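PDB 6QVM: multiheme cytochrome cf from Carboxydothermus ferrireducens DSM 11255, which probably passes electrons through its chain of c-type hemes to insoluble Fe(III) outside the cell, while inserted in the S-layer. Local coordinates for residues L257-R271 and L280-F294. Residues are numbered along the deposited sequence; the frame is centred on the assembly and turned at random.
Sequences LLWSLNDKFQASDVR and LLFVGKDYKYMPYAF. With HEC (heme c), chain H.
Phe-265, Trp-259 and Phe-282 form an aromatic cluster where the segment 257-271, mostly loop and 3-10 turns, folds over one face of an antiparallel sheet, against neighbouring strands 279-284 and 292-295. The edge of Trp-259 points at the face of Phe-282 in an offset edge-to-face pair, planes at 75°. Phe-265 is sandwiched: ND2 of Asn-262 lies above the ring centre, and on the opposite face Met-290 makes a Met-aromatic contact, its SD 4.3 Å from the ring centroid. Bends along its chain (chi2 -104°, chi3 -139°) carry Met-290 CE to 3.5 Å from Val-270 CG2. Farther along the sheet, Leu-257 sets CD2 over the centre of the Phe-294 ring, and Trp-301 of the next strand packs against Trp-259, Phe-282 and Phe-294. The solvent side is looser and polar. There Asp-263 OD1 accepts from Tyr-292 OH on its syn side (3.1 Å), while a water bridges Asp-269 O and Lys-285 N. Beside the type I turn from Gly-284 to Tyr-287, Arg-271 N donates to Val-283 O (2.6 Å), and the guanidinium lies flat on Tyr-287, whose hydroxyl is hydrogen-bonded to Glu-342. Replacing Arg-271 with alanine is likely to strip this ring face of its stacked guanidinium and leave Lys-285 O without two donors. Both nitrogens of Arg-271 meet Lys-285 O side-on: NH1 at 2.9 Å on a lone pair, NE at 3.1 Å from above the carbonyl plane.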
loop_
_atom_site.group_PDB
_atom_site.type_symbol
_atom_site.label_atom_id
_atom_site.label_comp_id
_atom_site.label_asym_id
_atom_site.label_seq_id
_atom_site.Cartn_x
_atom_site.Cartn_y
_atom_site.Cartn_z
ATOM N N LEU A 257 -14.879 5.526 25.060
ATOM C CA LEU A 257 -14.765 4.173 25.582
ATOM C C LEU A 257 -15.570 3.967 26.857
ATOM O O LEU A 257 -15.673 2.829 27.325
ATOM C CB LEU A 257 -13.296 3.827 25.825
ATOM C CG LEU A 257 -12.481 3.848 24.534
ATOM C CD1 LEU A 257 -11.030 3.461 24.770
ATOM C CD2 LEU A 257 -13.141 2.937 23.512
ATOM N N LEU A 258 -16.139 5.038 27.412
ATOM C CA LEU A 258 -16.976 4.980 28.608
ATOM C C LEU A 258 -16.251 4.246 29.736
ATOM O O LEU A 258 -16.709 3.228 30.251
ATOM C CB LEU A 258 -18.328 4.336 28.285
ATOM C CG LEU A 258 -19.038 4.966 27.083
ATOM C CD1 LEU A 258 -20.360 4.275 26.803
ATOM C CD2 LEU A 258 -19.229 6.464 27.295
ATOM N N TRP A 259 -15.086 4.789 30.099
ATOM C CA TRP A 259 -14.189 4.111 31.033
ATOM C C TRP A 259 -14.823 3.900 32.400
ATOM O O TRP A 259 -14.524 2.904 33.071
ATOM C CB TRP A 259 -12.891 4.903 31.175
ATOM C CG TRP A 259 -11.912 4.650 30.071
ATOM C CD1 TRP A 259 -11.574 5.504 29.066
ATOM C CD2 TRP A 259 -11.160 3.451 29.850
ATOM N NE1 TRP A 259 -10.653 4.915 28.235
ATOM C CE2 TRP A 259 -10.379 3.655 28.697
ATOM C CE3 TRP A 259 -11.070 2.226 30.517
ATOM C CZ2 TRP A 259 -9.513 2.680 28.200
ATOM C CZ3 TRP A 259 -10.214 1.260 30.022
ATOM C CH2 TRP A 259 -9.443 1.495 28.878
ATOM N N SER A 260 -15.704 4.810 32.830
ATOM C CA SER A 260 -16.331 4.655 34.138
ATOM C C SER A 260 -17.212 3.417 34.212
ATOM O O SER A 260 -17.563 2.989 35.315
ATOM C CB SER A 260 -17.150 5.892 34.489
ATOM O OG SER A 260 -18.183 6.100 33.547
ATOM N N LEU A 261 -17.571 2.830 33.075
ATOM C CA LEU A 261 -18.287 1.563 33.037
ATOM C C LEU A 261 -17.351 0.359 33.093
ATOM O O LEU A 261 -17.829 -0.781 33.122
ATOM C CB LEU A 261 -19.152 1.476 31.771
ATOM C CG LEU A 261 -20.155 2.594 31.453
ATOM C CD1 LEU A 261 -21.188 2.091 30.450
ATOM C CD2 LEU A 261 -20.835 3.118 32.712
ATOM N N ASN A 262 -16.035 0.583 33.079
ATOM C CA ASN A 262 -15.047 -0.492 33.128
ATOM C C ASN A 262 -14.563 -0.621 34.569
ATOM O O ASN A 262 -13.894 0.278 35.089
ATOM C CB ASN A 262 -13.885 -0.214 32.175
ATOM C CG ASN A 262 -13.020 -1.437 31.937
ATOM O OD1 ASN A 262 -12.998 -2.364 32.744
ATOM N ND2 ASN A 262 -12.308 -1.447 30.816
ATOM N N ASP A 263 -14.913 -1.734 35.214
ATOM C CA ASP A 263 -14.612 -1.947 36.624
ATOM C C ASP A 263 -13.323 -2.733 36.862
ATOM O O ASP A 263 -12.866 -2.803 38.006
ATOM C CB ASP A 263 -15.782 -2.668 37.305
ATOM C CG ASP A 263 -16.252 -3.874 36.519
ATOM O OD1 ASP A 263 -16.021 -3.910 35.294
ATOM O OD2 ASP A 263 -16.843 -4.791 37.128
ATOM N N LYS A 264 -12.725 -3.319 35.826
ATOM C CA LYS A 264 -11.488 -4.070 35.990
ATOM C C LYS A 264 -10.235 -3.274 35.649
ATOM O O LYS A 264 -9.195 -3.495 36.282
ATOM C CB LYS A 264 -11.520 -5.342 35.140
ATOM C CG LYS A 264 -12.717 -6.243 35.445
ATOM C CD LYS A 264 -12.390 -7.717 35.347
ATOM C CE LYS A 264 -13.664 -8.550 35.424
ATOM N NZ LYS A 264 -13.371 -10.009 35.467
ATOM N N PHE A 265 -10.296 -2.342 34.692
ATOM C CA PHE A 265 -9.131 -1.512 34.413
ATOM C C PHE A 265 -9.565 -0.162 33.863
ATOM O O PHE A 265 -10.739 0.072 33.564
ATOM C CB PHE A 265 -8.139 -2.208 33.464
ATOM C CG PHE A 265 -8.718 -2.600 32.130
ATOM C CD1 PHE A 265 -9.415 -3.788 31.985
ATOM C CD2 PHE A 265 -8.550 -1.789 31.018
ATOM C CE1 PHE A 265 -9.945 -4.156 30.760
ATOM C CE2 PHE A 265 -9.071 -2.154 29.790
ATOM C CZ PHE A 265 -9.766 -3.341 29.660
ATOM N N GLN A 266 -8.583 0.731 33.760
ATOM C CA GLN A 266 -8.761 2.103 33.310
ATOM C C GLN A 266 -7.728 2.409 32.235
ATOM O O GLN A 266 -6.858 1.591 31.926
ATOM C CB GLN A 266 -8.632 3.096 34.475
ATOM C CG GLN A 266 -9.765 3.006 35.476
ATOM C CD GLN A 266 -11.092 3.418 34.872
ATOM O OE1 GLN A 266 -11.291 4.579 34.509
ATOM N NE2 GLN A 266 -12.001 2.462 34.745
ATOM N N ALA A 267 -7.820 3.621 31.678
ATOM C CA ALA A 267 -6.988 3.973 30.531
ATOM C C ALA A 267 -5.508 3.929 30.886
ATOM O O ALA A 267 -4.673 3.548 30.057
ATOM C CB ALA A 267 -7.367 5.349 29.995
ATOM N N SER A 268 -5.163 4.318 32.113
ATOM C CA SER A 268 -3.767 4.341 32.532
ATOM C C SER A 268 -3.193 2.947 32.774
ATOM O O SER A 268 -1.968 2.806 32.854
ATOM C CB SER A 268 -3.607 5.196 33.791
ATOM O OG SER A 268 -4.532 4.802 34.786
ATOM N N ASP A 269 -4.036 1.920 32.883
ATOM C CA ASP A 269 -3.538 0.551 32.896
ATOM C C ASP A 269 -3.211 0.043 31.499
ATOM O O ASP A 269 -2.574 -1.010 31.370
ATOM C CB ASP A 269 -4.561 -0.384 33.546
ATOM C CG ASP A 269 -5.058 0.131 34.885
ATOM O OD1 ASP A 269 -4.221 0.412 35.775
ATOM O OD2 ASP A 269 -6.291 0.271 35.035
ATOM N N VAL A 270 -3.626 0.765 30.461
ATOM C CA VAL A 270 -3.542 0.295 29.085
ATOM C C VAL A 270 -2.302 0.879 28.426
ATOM O O VAL A 270 -2.063 2.090 28.486
ATOM C CB VAL A 270 -4.808 0.662 28.294
ATOM C CG1 VAL A 270 -4.760 0.052 26.901
ATOM C CG2 VAL A 270 -6.044 0.198 29.040
ATOM N N ARG A 271 -1.517 0.014 27.794
ATOM C CA ARG A 271 -0.374 0.441 27.001
ATOM C C ARG A 271 -0.769 0.686 25.547
ATOM O O ARG A 271 -0.437 1.727 24.973
ATOM C CB ARG A 271 0.725 -0.618 27.086
ATOM C CG ARG A 271 2.097 -0.105 26.747
ATOM C CD ARG A 271 3.119 -1.196 26.818
ATOM N NE ARG A 271 3.671 -1.400 28.154
ATOM C CZ ARG A 271 4.614 -0.632 28.693
ATOM N NH1 ARG A 271 5.084 -0.888 29.902
ATOM N NH2 ARG A 271 5.108 0.383 28.009
ATOM N N LEU A 280 -12.225 -3.521 19.854
ATOM C CA LEU A 280 -10.993 -3.036 20.458
ATOM C C LEU A 280 -10.483 -4.067 21.455
ATOM O O LEU A 280 -11.248 -4.549 22.298
ATOM C CB LEU A 280 -11.223 -1.699 21.165
ATOM C CG LEU A 280 -11.658 -0.514 20.303
ATOM C CD1 LEU A 280 -11.726 0.746 21.151
ATOM C CD2 LEU A 280 -10.707 -0.317 19.132
ATOM N N LEU A 281 -9.202 -4.404 21.353
ATOM C CA LEU A 281 -8.501 -5.183 22.361
ATOM C C LEU A 281 -7.517 -4.273 23.081
ATOM O O LEU A 281 -7.059 -3.270 22.527
ATOM C CB LEU A 281 -7.767 -6.372 21.738
ATOM C CG LEU A 281 -8.610 -7.444 21.042
ATOM C CD1 LEU A 281 -7.711 -8.580 20.577
ATOM C CD2 LEU A 281 -9.712 -7.973 21.948
ATOM N N PHE A 282 -7.198 -4.621 24.321
ATOM C CA PHE A 282 -6.406 -3.756 25.180
ATOM C C PHE A 282 -5.199 -4.511 25.714
ATOM O O PHE A 282 -5.299 -5.680 26.099
ATOM C CB PHE A 282 -7.269 -3.191 26.314
ATOM C CG PHE A 282 -8.375 -2.291 25.825
ATOM C CD1 PHE A 282 -9.566 -2.827 25.360
ATOM C CD2 PHE A 282 -8.209 -0.915 25.788
ATOM C CE1 PHE A 282 -10.576 -2.013 24.893
ATOM C CE2 PHE A 282 -9.218 -0.091 25.313
ATOM C CZ PHE A 282 -10.404 -0.643 24.869
ATOM N N VAL A 283 -4.058 -3.828 25.725
ATOM C CA VAL A 283 -2.764 -4.426 26.021
ATOM C C VAL A 283 -2.203 -3.757 27.269
ATOM O O VAL A 283 -2.000 -2.537 27.291
ATOM C CB VAL A 283 -1.801 -4.281 24.833
ATOM C CG1 VAL A 283 -0.405 -4.739 25.214
ATOM C CG2 VAL A 283 -2.323 -5.073 23.633
ATOM N N GLY A 284 -1.941 -4.556 28.299
ATOM C CA GLY A 284 -1.502 -4.032 29.571
ATOM C C GLY A 284 -0.062 -3.553 29.564
ATOM O O GLY A 284 0.673 -3.678 28.586
ATOM N N LYS A 285 0.348 -3.000 30.708
ATOM C CA LYS A 285 1.725 -2.561 30.878
ATOM C C LYS A 285 2.716 -3.715 30.783
ATOM O O LYS A 285 3.888 -3.479 30.475
ATOM C CB LYS A 285 1.878 -1.837 32.218
ATOM C CG LYS A 285 1.092 -0.541 32.309
ATOM C CD LYS A 285 2.001 0.632 32.627
ATOM C CE LYS A 285 1.313 1.958 32.324
ATOM N NZ LYS A 285 1.194 2.190 30.860
ATOM N N ASP A 286 2.276 -4.948 31.039
ATOM C CA ASP A 286 3.097 -6.137 30.875
ATOM C C ASP A 286 2.923 -6.785 29.506
ATOM O O ASP A 286 3.408 -7.899 29.299
ATOM C CB ASP A 286 2.776 -7.150 31.978
ATOM C CG ASP A 286 1.346 -7.651 31.918
ATOM O OD1 ASP A 286 0.509 -6.982 31.276
ATOM O OD2 ASP A 286 1.065 -8.718 32.507
ATOM N N TYR A 287 2.198 -6.130 28.594
ATOM C CA TYR A 287 1.965 -6.541 27.211
ATOM C C TYR A 287 1.041 -7.740 27.074
ATOM O O TYR A 287 0.993 -8.356 25.994
ATOM C CB TYR A 287 3.278 -6.825 26.469
ATOM C CG TYR A 287 4.150 -5.609 26.346
ATOM C CD1 TYR A 287 3.964 -4.703 25.312
ATOM C CD2 TYR A 287 5.150 -5.357 27.271
ATOM C CE1 TYR A 287 4.760 -3.586 25.193
ATOM C CE2 TYR A 287 5.951 -4.238 27.169
ATOM C CZ TYR A 287 5.749 -3.356 26.125
ATOM O OH TYR A 287 6.532 -2.236 26.007
ATOM N N LYS A 288 0.299 -8.090 28.118
ATOM C CA LYS A 288 -0.691 -9.148 28.024
ATOM C C LYS A 288 -2.069 -8.543 27.819
ATOM O O LYS A 288 -2.351 -7.435 28.275
ATOM C CB LYS A 288 -0.695 -10.027 29.273
ATOM C CG LYS A 288 0.632 -10.686 29.568
ATOM C CD LYS A 288 0.487 -11.962 30.372
ATOM C CE LYS A 288 1.858 -12.501 30.760
ATOM N NZ LYS A 288 1.813 -13.957 31.079
ATOM N N TYR A 289 -2.928 -9.284 27.126
ATOM C CA TYR A 289 -4.269 -8.794 26.874
ATOM C C TYR A 289 -5.059 -8.707 28.177
ATOM O O TYR A 289 -4.745 -9.358 29.176
ATOM C CB TYR A 289 -4.980 -9.688 25.862
ATOM C CG TYR A 289 -4.434 -9.533 24.462
ATOM C CD1 TYR A 289 -4.712 -8.398 23.713
ATOM C CD2 TYR A 289 -3.629 -10.512 23.893
ATOM C CE1 TYR A 289 -4.218 -8.247 22.437
ATOM C CE2 TYR A 289 -3.125 -10.366 22.616
ATOM C CZ TYR A 289 -3.429 -9.233 21.896
ATOM O OH TYR A 289 -2.931 -9.078 20.631
ATOM N N MET A 290 -6.087 -7.876 28.154
ATOM C CA MET A 290 -6.869 -7.499 29.317
ATOM C C MET A 290 -8.204 -8.232 29.334
ATOM O O MET A 290 -8.645 -8.764 28.311
ATOM C CB MET A 290 -7.092 -5.985 29.321
ATOM C CG MET A 290 -5.808 -5.184 29.164
ATOM S SD MET A 290 -5.246 -4.456 30.708
ATOM C CE MET A 290 -4.731 -2.862 30.109
ATOM N N PRO A 291 -8.871 -8.301 30.489
ATOM C CA PRO A 291 -10.086 -9.128 30.586
ATOM C C PRO A 291 -11.280 -8.619 29.783
ATOM O O PRO A 291 -12.206 -9.404 29.545
ATOM C CB PRO A 291 -10.389 -9.128 32.094
ATOM C CG PRO A 291 -9.707 -7.913 32.627
ATOM C CD PRO A 291 -8.454 -7.793 31.808
ATOM N N TYR A 292 -11.303 -7.352 29.362
ATOM C CA TYR A 292 -12.411 -6.827 28.574
ATOM C C TYR A 292 -11.947 -6.404 27.188
ATOM O O TYR A 292 -10.813 -5.959 26.999
ATOM C CB TYR A 292 -13.079 -5.620 29.244
ATOM C CG TYR A 292 -13.877 -5.916 30.489
ATOM C CD1 TYR A 292 -14.619 -7.084 30.617
ATOM C CD2 TYR A 292 -13.899 -5.006 31.537
ATOM C CE1 TYR A 292 -15.353 -7.339 31.762
ATOM C CE2 TYR A 292 -14.628 -5.248 32.680
ATOM C CZ TYR A 292 -15.355 -6.414 32.791
ATOM O OH TYR A 292 -16.081 -6.653 33.937
ATOM N N ALA A 293 -12.846 -6.549 26.220
ATOM C CA ALA A 293 -12.742 -5.894 24.929
ATOM C C ALA A 293 -13.870 -4.876 24.814
ATOM O O ALA A 293 -14.842 -4.918 25.571
ATOM C CB ALA A 293 -12.814 -6.911 23.784
ATOM N N PHE A 294 -13.735 -3.950 23.871
ATOM C CA PHE A 294 -14.774 -2.962 23.611
ATOM C C PHE A 294 -15.446 -3.302 22.290
ATOM O O PHE A 294 -14.789 -3.332 21.244
ATOM C CB PHE A 294 -14.211 -1.542 23.578
ATOM C CG PHE A 294 -15.268 -0.476 23.622
ATOM C CD1 PHE A 294 -15.788 0.054 22.455
ATOM C CD2 PHE A 294 -15.747 -0.010 24.834
ATOM C CE1 PHE A 294 -16.765 1.032 22.494
ATOM C CE2 PHE A 294 -16.729 0.963 24.882
ATOM C CZ PHE A 294 -17.239 1.486 23.710
HETATM FE FE HEC H . -3.893 -10.590 13.943
HETATM C CHA HEC H . -6.529 -9.279 12.113
HETATM C CHB HEC H . -5.652 -9.970 16.836
HETATM C CHC HEC H . -1.406 -12.121 15.775
HETATM C CHD HEC H . -1.959 -10.816 11.136
HETATM N NA HEC H . -5.743 -9.779 14.392
HETATM C C1A HEC H . -6.655 -9.272 13.485
HETATM C C2A HEC H . -7.786 -8.750 14.226
HETATM C C3A HEC H . -7.550 -8.940 15.530
HETATM C C4A HEC H . -6.261 -9.591 15.659
HETATM C CMA HEC H . -8.488 -8.526 16.683
HETATM C CAA HEC H . -9.043 -8.108 13.598
HETATM C CBA HEC H . -9.994 -9.248 13.228
HETATM C CGA HEC H . -11.303 -8.709 12.708
HETATM O O1A HEC H . -11.302 -7.939 11.708
HETATM O O2A HEC H . -12.354 -9.079 13.296
HETATM N NB HEC H . -3.562 -10.946 15.933
HETATM C C1B HEC H . -4.477 -10.692 16.942
HETATM C C2B HEC H . -3.975 -11.309 18.152
HETATM C C3B HEC H . -2.798 -11.905 17.867
HETATM C C4B HEC H . -2.519 -11.684 16.462
HETATM C CMB HEC H . -4.702 -11.240 19.513
HETATM C CAB HEC H . -1.868 -12.688 18.829
HETATM C CBB HEC H . -2.573 -13.926 19.430
HETATM N NC HEC H . -2.022 -11.304 13.536
HETATM C C1C HEC H . -1.169 -11.927 14.429
HETATM C C2C HEC H . 0.005 -12.373 13.703
HETATM C C3C HEC H . -0.145 -12.014 12.414
HETATM C C4C HEC H . -1.423 -11.335 12.295
HETATM C CMC HEC H . 1.208 -13.102 14.339
HETATM C CAC HEC H . 0.838 -12.234 11.237
HETATM C CBC HEC H . 1.011 -13.738 10.945
HETATM N ND HEC H . -4.194 -10.095 11.952
HETATM C C1D HEC H . -3.246 -10.343 10.964
HETATM C C2D HEC H . -3.827 -10.027 9.686
HETATM C C3D HEC H . -5.258 -9.544 9.981
HETATM C C4D HEC H . -5.392 -9.623 11.415
HETATM C CMD HEC H . -3.092 -10.156 8.337
HETATM C CAD HEC H . -6.345 -9.072 8.987
HETATM C CBD HEC H . -6.612 -10.155 7.937
HETATM C CGD HEC H . -7.457 -11.255 8.522
HETATM O O1D HEC H . -8.052 -11.027 9.600
HETATM O O2D HEC H . -7.540 -12.354 7.921
HETATM O O HOH W 1 -1.677 -3.269 33.113
#